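Local coordinates for protein putative dihydrodipicolinate synthase (Thermus thermophilus, PDB 2PCQ) that belongs to the dihydrodipicolinate synthetase family, folds as an eight-stranded TIM barrel with extra C-terminal helices, is found as four chains and carries a potassium ion, at residues A196-P201 against P239-A244; L245-L250 against P271-L276. One frame throughout, in Å; residues are numbered along the deposited sequence.

Contact 1: residues A196-P201 against P239-A244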
ATOM      1  N   ALA A 196     -24.737   9.857   0.167  1.00 14.89           N
ATOM      2  CA  ALA A 196     -25.306  10.828   1.096  1.00 17.37           C
ATOM      3  C   ALA A 196     -26.536  11.517   0.510  1.00 17.13           C
ATOM      4  O   ALA A 196     -27.339  12.091   1.244  1.00 17.14           O
ATOM      5  CB  ALA A 196     -24.254  11.865   1.484  1.00 17.15           C
ATOM      6  N   ALA A 197     -26.682  11.458  -0.812  1.00 16.82           N
ATOM      7  CA  ALA A 197     -27.829  12.068  -1.474  1.00 17.76           C
ATOM      8  C   ALA A 197     -29.088  11.233  -1.239  1.00 16.42           C
ATOM      9  O   ALA A 197     -30.189  11.648  -1.602  1.00 18.22           O
ATOM     10  CB  ALA A 197     -27.569  12.224  -2.967  1.00 14.89           C
ATOM     11  N   ASN A 198     -28.921  10.049  -0.650  1.00 15.05           N
ATOM     12  CA  ASN A 198     -30.064   9.198  -0.324  1.00 15.60           C
ATOM     13  C   ASN A 198     -30.725   9.803   0.919  1.00 17.04           C
ATOM     14  O   ASN A 198     -31.908   9.583   1.178  1.00 15.86           O
ATOM     15  CB  ASN A 198     -29.630   7.775   0.058  1.00 14.19           C
ATOM     16  CG  ASN A 198     -29.240   6.925  -1.134  1.00 18.24           C
ATOM     17  OD1 ASN A 198     -28.060   6.666  -1.367  1.00 20.75           O
ATOM     18  ND2 ASN A 198     -30.232   6.476  -1.886  1.00 10.02           N
ATOM     19  N   LEU A 199     -29.942  10.554   1.687  1.00 14.21           N
ATOM     20  CA  LEU A 199     -30.424  11.149   2.930  1.00 16.08           C
ATOM     21  C   LEU A 199     -30.739  12.637   2.856  1.00 14.45           C
ATOM     22  O   LEU A 199     -31.762  13.082   3.380  1.00 18.42           O
ATOM     23  CB  LEU A 199     -29.399  10.902   4.042  1.00 11.15           C
ATOM     24  CG  LEU A 199     -28.942   9.448   4.238  1.00 16.10           C
ATOM     25  CD1 LEU A 199     -27.864   9.391   5.311  1.00 12.31           C
ATOM     26  CD2 LEU A 199     -30.124   8.573   4.620  1.00 15.98           C
ATOM     27  N   ALA A 200     -29.861  13.410   2.225  1.00 13.78           N
ATOM     28  CA  ALA A 200     -30.072  14.850   2.104  1.00 13.37           C
ATOM     29  C   ALA A 200     -29.919  15.302   0.654  1.00 13.54           C
ATOM     30  O   ALA A 200     -29.097  16.164   0.349  1.00 14.44           O
ATOM     31  CB  ALA A 200     -29.079  15.596   2.995  1.00 10.99           C
ATOM     32  N   PRO A 201     -30.718  14.728  -0.259  1.00 13.73           N
ATOM     33  CA  PRO A 201     -30.649  15.088  -1.681  1.00 15.18           C
ATOM     34  C   PRO A 201     -30.796  16.579  -1.985  1.00 17.87           C
ATOM     35  O   PRO A 201     -30.117  17.104  -2.869  1.00 18.18           O
ATOM     36  CB  PRO A 201     -31.759  14.246  -2.312  1.00 14.90           C
ATOM     37  CG  PRO A 201     -32.736  14.047  -1.173  1.00 15.95           C
ATOM     38  CD  PRO A 201     -31.816  13.777  -0.009  1.00 12.72           C
ATOM     39  N   PRO A 239     -23.969  -0.746   5.593  1.00 16.69           N
ATOM     40  CA  PRO A 239     -24.755  -0.958   6.813  1.00 16.13           C
ATOM     41  C   PRO A 239     -25.259   0.355   7.419  1.00 17.91           C
ATOM     42  O   PRO A 239     -26.400   0.435   7.872  1.00 17.90           O
ATOM     43  CB  PRO A 239     -23.775  -1.681   7.737  1.00 14.53           C
ATOM     44  CG  PRO A 239     -22.926  -2.458   6.774  1.00 18.62           C
ATOM     45  CD  PRO A 239     -22.671  -1.440   5.677  1.00 13.78           C
ATOM     46  N   LEU A 240     -24.412   1.381   7.429  1.00 14.62           N
ATOM     47  CA  LEU A 240     -24.815   2.669   7.990  1.00 17.05           C
ATOM     48  C   LEU A 240     -25.865   3.341   7.115  1.00 15.72           C
ATOM     49  O   LEU A 240     -26.819   3.926   7.624  1.00 17.73           O
ATOM     50  CB  LEU A 240     -23.605   3.598   8.158  1.00 12.90           C
ATOM     51  CG  LEU A 240     -23.901   4.964   8.797  1.00 18.15           C
ATOM     52  CD1 LEU A 240     -24.596   4.760  10.139  1.00 18.43           C
ATOM     53  CD2 LEU A 240     -22.606   5.757   8.976  1.00 13.00           C
ATOM     54  N   LEU A 241     -25.691   3.250   5.800  1.00 14.47           N
ATOM     55  CA  LEU A 241     -26.638   3.847   4.862  1.00 15.82           C
ATOM     56  C   LEU A 241     -28.035   3.257   5.035  1.00 16.31           C
ATOM     57  O   LEU A 241     -29.020   3.988   5.129  1.00 13.09           O
ATOM     58  CB  LEU A 241     -26.171   3.626   3.418  1.00 15.30           C
ATOM     59  CG  LEU A 241     -27.147   4.075   2.326  1.00 19.47           C
ATOM     60  CD1 LEU A 241     -27.431   5.564   2.482  1.00 15.55           C
ATOM     61  CD2 LEU A 241     -26.565   3.771   0.948  1.00 13.89           C
ATOM     62  N   LYS A 242     -28.120   1.932   5.071  1.00 14.62           N
ATOM     63  CA  LYS A 242     -29.409   1.276   5.222  1.00 17.57           C
ATOM     64  C   LYS A 242     -30.043   1.541   6.582  1.00 18.59           C
ATOM     65  O   LYS A 242     -31.250   1.762   6.673  1.00 19.18           O
ATOM     66  CB  LYS A 242     -29.270  -0.229   4.979  1.00 17.54           C
ATOM     67  CG  LYS A 242     -29.128  -0.586   3.502  1.00 15.56           C
ATOM     68  CD  LYS A 242     -29.215  -2.089   3.272  1.00 16.96           C
ATOM     69  CE  LYS A 242     -29.389  -2.399   1.797  1.00 16.78           C
ATOM     70  NZ  LYS A 242     -29.541  -3.859   1.548  1.00 19.63           N
ATOM     71  N   GLN A 243     -29.236   1.529   7.637  1.00 16.88           N
ATOM     72  CA  GLN A 243     -29.765   1.782   8.968  1.00 18.79           C
ATOM     73  C   GLN A 243     -30.329   3.201   9.050  1.00 18.49           C
ATOM     74  O   GLN A 243     -31.347   3.436   9.702  1.00 19.19           O
ATOM     75  CB  GLN A 243     -28.679   1.579  10.028  1.00 19.05           C
ATOM     76  CG  GLN A 243     -29.144   1.907  11.446  1.00 19.96           C
ATOM     77  CD  GLN A 243     -28.173   1.427  12.505  1.00 22.79           C
ATOM     78  OE1 GLN A 243     -26.961   1.396  12.285  1.00 16.56           O
ATOM     79  NE2 GLN A 243     -28.701   1.064  13.669  1.00 20.42           N
ATOM     80  N   ALA A 244     -29.674   4.140   8.375  1.00 16.35           N
ATOM     81  CA  ALA A 244     -30.120   5.531   8.365  1.00 17.53           C
ATOM     82  C   ALA A 244     -31.450   5.645   7.626  1.00 19.35           C
ATOM     83  O   ALA A 244     -32.374   6.319   8.084  1.00 18.93           O
ATOM     84  CB  ALA A 244     -29.076   6.413   7.694  1.00 15.13           C
TER

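Contact 2: residues L245-L250 against P271-L276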
ATOM      1  N   LEU A 245     -31.548   4.988   6.477  1.00 16.98           N
ATOM      2  CA  LEU A 245     -32.782   5.035   5.713  1.00 19.39           C
ATOM      3  C   LEU A 245     -33.921   4.389   6.498  1.00 19.36           C
ATOM      4  O   LEU A 245     -35.031   4.914   6.510  1.00 22.51           O
ATOM      5  CB  LEU A 245     -32.600   4.350   4.357  1.00 15.65           C
ATOM      6  CG  LEU A 245     -31.776   5.168   3.358  1.00 17.78           C
ATOM      7  CD1 LEU A 245     -31.367   4.300   2.180  1.00 18.80           C
ATOM      8  CD2 LEU A 245     -32.591   6.366   2.889  1.00 16.11           C
ATOM      9  N   ARG A 246     -33.652   3.261   7.156  1.00 16.68           N
ATOM     10  CA  ARG A 246     -34.692   2.601   7.946  1.00 18.90           C
ATOM     11  C   ARG A 246     -35.125   3.540   9.068  1.00 18.02           C
ATOM     12  O   ARG A 246     -36.311   3.665   9.364  1.00 18.14           O
ATOM     13  CB  ARG A 246     -34.194   1.281   8.553  1.00 16.97           C
ATOM     14  CG  ARG A 246     -33.883   0.175   7.537  1.00 18.76           C
ATOM     15  CD  ARG A 246     -33.874  -1.207   8.198  1.00 16.29           C
ATOM     16  NE  ARG A 246     -32.938  -1.292   9.318  1.00 14.58           N
ATOM     17  CZ  ARG A 246     -31.619  -1.406   9.193  1.00 17.57           C
ATOM     18  NH1 ARG A 246     -31.063  -1.456   7.986  1.00 18.35           N
ATOM     19  NH2 ARG A 246     -30.854  -1.465  10.274  1.00 16.54           N
ATOM     20  N   HIS A 247     -34.156   4.213   9.678  1.00 18.02           N
ATOM     21  CA  HIS A 247     -34.443   5.144  10.763  1.00 19.74           C
ATOM     22  C   HIS A 247     -35.374   6.266  10.308  1.00 22.66           C
ATOM     23  O   HIS A 247     -36.219   6.729  11.076  1.00 21.84           O
ATOM     24  CB  HIS A 247     -33.140   5.732  11.306  1.00 20.24           C
ATOM     25  CG  HIS A 247     -33.340   6.768  12.366  1.00 23.13           C
ATOM     26  ND1 HIS A 247     -33.396   8.117  12.090  1.00 26.21           N
ATOM     27  CD2 HIS A 247     -33.512   6.650  13.703  1.00 21.31           C
ATOM     28  CE1 HIS A 247     -33.592   8.786  13.211  1.00 21.55           C
ATOM     29  NE2 HIS A 247     -33.665   7.920  14.206  1.00 23.24           N
ATOM     30  N   LEU A 248     -35.218   6.697   9.060  1.00 19.19           N
ATOM     31  CA  LEU A 248     -36.047   7.753   8.496  1.00 20.33           C
ATOM     32  C   LEU A 248     -37.376   7.203   7.981  1.00 20.88           C
ATOM     33  O   LEU A 248     -38.167   7.930   7.388  1.00 25.69           O
ATOM     34  CB  LEU A 248     -35.308   8.457   7.354  1.00 15.60           C
ATOM     35  CG  LEU A 248     -34.030   9.203   7.740  1.00 17.12           C
ATOM     36  CD1 LEU A 248     -33.351   9.727   6.489  1.00 15.54           C
ATOM     37  CD2 LEU A 248     -34.370  10.346   8.692  1.00 14.96           C
ATOM     38  N   GLY A 249     -37.608   5.914   8.196  1.00 21.58           N
ATOM     39  CA  GLY A 249     -38.856   5.311   7.763  1.00 21.72           C
ATOM     40  C   GLY A 249     -38.918   4.743   6.356  1.00 22.84           C
ATOM     41  O   GLY A 249     -39.980   4.293   5.936  1.00 23.56           O
ATOM     42  N   LEU A 250     -37.812   4.758   5.616  1.00 19.66           N
ATOM     43  CA  LEU A 250     -37.825   4.209   4.260  1.00 21.30           C
ATOM     44  C   LEU A 250     -37.461   2.721   4.282  1.00 21.44           C
ATOM     45  O   LEU A 250     -36.669   2.280   5.116  1.00 20.02           O
ATOM     46  CB  LEU A 250     -36.865   4.987   3.352  1.00 23.66           C
ATOM     47  CG  LEU A 250     -37.288   6.424   3.027  1.00 25.52           C
ATOM     48  CD1 LEU A 250     -36.301   7.052   2.060  1.00 27.16           C
ATOM     49  CD2 LEU A 250     -38.675   6.421   2.413  1.00 32.33           C
ATOM     50  N   PRO A 271     -26.963  11.625  15.917  1.00 23.63           N
ATOM     51  CA  PRO A 271     -27.079  13.070  16.142  1.00 24.03           C
ATOM     52  C   PRO A 271     -26.761  13.919  14.912  1.00 25.24           C
ATOM     53  O   PRO A 271     -27.324  15.000  14.736  1.00 20.75           O
ATOM     54  CB  PRO A 271     -26.112  13.322  17.301  1.00 25.41           C
ATOM     55  CG  PRO A 271     -25.091  12.240  17.139  1.00 24.75           C
ATOM     56  CD  PRO A 271     -25.941  11.040  16.802  1.00 23.60           C
ATOM     57  N   VAL A 272     -25.858  13.435  14.064  1.00 22.52           N
ATOM     58  CA  VAL A 272     -25.509  14.170  12.857  1.00 17.38           C
ATOM     59  C   VAL A 272     -26.720  14.204  11.929  1.00 19.02           C
ATOM     60  O   VAL A 272     -27.088  15.258  11.412  1.00 18.16           O
ATOM     61  CB  VAL A 272     -24.312  13.518  12.119  1.00 18.18           C
ATOM     62  CG1 VAL A 272     -24.108  14.185  10.765  1.00 18.91           C
ATOM     63  CG2 VAL A 272     -23.045  13.661  12.956  1.00 16.12           C
ATOM     64  N   LEU A 273     -27.343  13.046  11.731  1.00 17.41           N
ATOM     65  CA  LEU A 273     -28.514  12.944  10.870  1.00 20.87           C
ATOM     66  C   LEU A 273     -29.685  13.748  11.434  1.00 23.68           C
ATOM     67  O   LEU A 273     -30.322  14.517  10.714  1.00 20.72           O
ATOM     68  CB  LEU A 273     -28.926  11.479  10.714  1.00 17.42           C
ATOM     69  CG  LEU A 273     -30.143  11.197   9.830  1.00 20.67           C
ATOM     70  CD1 LEU A 273     -29.908  11.774   8.440  1.00 19.06           C
ATOM     71  CD2 LEU A 273     -30.382   9.692   9.753  1.00 20.32           C
ATOM     72  N   GLU A 274     -29.968  13.562  12.722  1.00 21.26           N
ATOM     73  CA  GLU A 274     -31.061  14.282  13.370  1.00 23.02           C
ATOM     74  C   GLU A 274     -30.852  15.790  13.310  1.00 21.65           C
ATOM     75  O   GLU A 274     -31.807  16.549  13.164  1.00 24.12           O
ATOM     76  CB  GLU A 274     -31.207  13.840  14.829  1.00 22.56           C
ATOM     77  CG  GLU A 274     -31.934  12.517  15.005  1.00 28.95           C
ATOM     78  CD  GLU A 274     -33.307  12.524  14.352  1.00 34.61           C
ATOM     79  OE1 GLU A 274     -34.072  13.487  14.572  1.00 36.51           O
ATOM     80  OE2 GLU A 274     -33.626  11.566  13.618  1.00 39.17           O
ATOM     81  N   GLY A 275     -29.598  16.218  13.424  1.00 22.79           N
ATOM     82  CA  GLY A 275     -29.293  17.636  13.370  1.00 21.14           C
ATOM     83  C   GLY A 275     -29.661  18.229  12.023  1.00 22.98           C
ATOM     84  O   GLY A 275     -30.286  19.288  11.946  1.00 21.42           O
ATOM     85  N   LEU A 276     -29.268  17.547  10.951  1.00 21.83           N
ATOM     86  CA  LEU A 276     -29.580  18.014   9.608  1.00 21.16           C
ATOM     87  C   LEU A 276     -31.081  17.953   9.373  1.00 18.83           C
ATOM     88  O   LEU A 276     -31.646  18.801   8.684  1.00 18.75           O
ATOM     89  CB  LEU A 276     -28.859  17.161   8.558  1.00 21.84           C
ATOM     90  CG  LEU A 276     -27.357  17.410   8.407  1.00 24.81           C
ATOM     91  CD1 LEU A 276     -26.754  16.407   7.432  1.00 25.51           C
ATOM     92  CD2 LEU A 276     -27.130  18.832   7.915  1.00 23.50           C
TER

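Contact 1: residues A196-P201 against P239-A244
The amide of Asn198 has both methyls of Leu241 on the same side of its plane, set off from its centre. The two side chains cross at about a right angle, and the closest approach is between Asn198 CB and Leu241 CD1, at 3.9 Å. Around the same Asn198 side chain lie Pro4, Pro5 and Ile6 of the first barrel strand. Leu241 reaches over with its end, CG lying opposite the backbone N (chi1 174°). One turn further along helix 216-247, Ala244 turns its CB toward the loop and meets the fork of Leu199, 3.9 Å from CD2 and 4.0 Å from CD1, so the single methyl fits between two. The loop that offers Asn198 and Leu199 is a tight turn: Ala196 O accepts from Leu199 N and Ala200 N, at 3.1 and 3.0 Å, and Ala200 takes the N-cap position of helix 201-212. Leu199 also shares backbone hydrogen bonds with the C-terminal Leu283 and packs on Phe269. The polar Lys242 points away and pairs with Glu43. What joins the loop after strand 191-193 to helix 216-247 is therefore buried van der Waals packing of methyls, with one buried amide lying against it.

Contact 2: residues L245-L250 against P271-L276
Leu273, His247 and Glu274 give up the most surface, and Leu273 carries the apolar half. It points toward helix 216-247 with CG opposite the backbone N (chi1 -180°), which sends its CD2 methyl into the angle between His247 and Leu248. Leu248 reaches back tip to tip: its CD2 lies 4.2 Å from Leu273 CD2, a loose methyl contact. The imidazole of His247 runs past Leu273 in the opposite direction, and the methyl meets the ring obliquely. Glu274 sits one residue further on, and its chain bends at chi2 (-56°), bringing the carboxylate round to the ring's edge with the two planes 72° apart. The separation modelled there is too short to be trusted, so the details of this approach are doubtful. A second neighbour of the imidazole is Trp266, an edge-to-face ring partner from the start of helix 266-278. Leu248 stands just where helix 216-247 ends in a Schellman motif: Gly249 takes a positive phi, Gly249 N bonds to Arg246 O at 2.8 Å, and Leu250 N bonds to Leu245 O at 2.9 Å. The imidazole and the carboxylate lie near each other on the more exposed side, where the model does not settle how they interact. The end of helix 216-247 is thus joined to helix 266-278 by apolar contact of a leucine pair, of which Leu273 is buried.

From the N terminus, the chain completes the eight barrel strands before reaching Ala196. Contact 1 closes the stretch that runs through helix 201-212 and most of helix 216-247, bringing the latter back to the loop behind strand 191-193. Contact 2 opens only after that, closing the mostly loop-like passage to helix 266-278. The two are in series, neither nested nor crossed, and share helix 216-247. Their centres are 8 Å apart, and they touch: Leu199 packs on Leu245 and Leu248, and Ala244 on Leu273. A continuous apolar seam thus ties the barrel's last loop, the long helix and the final helix together.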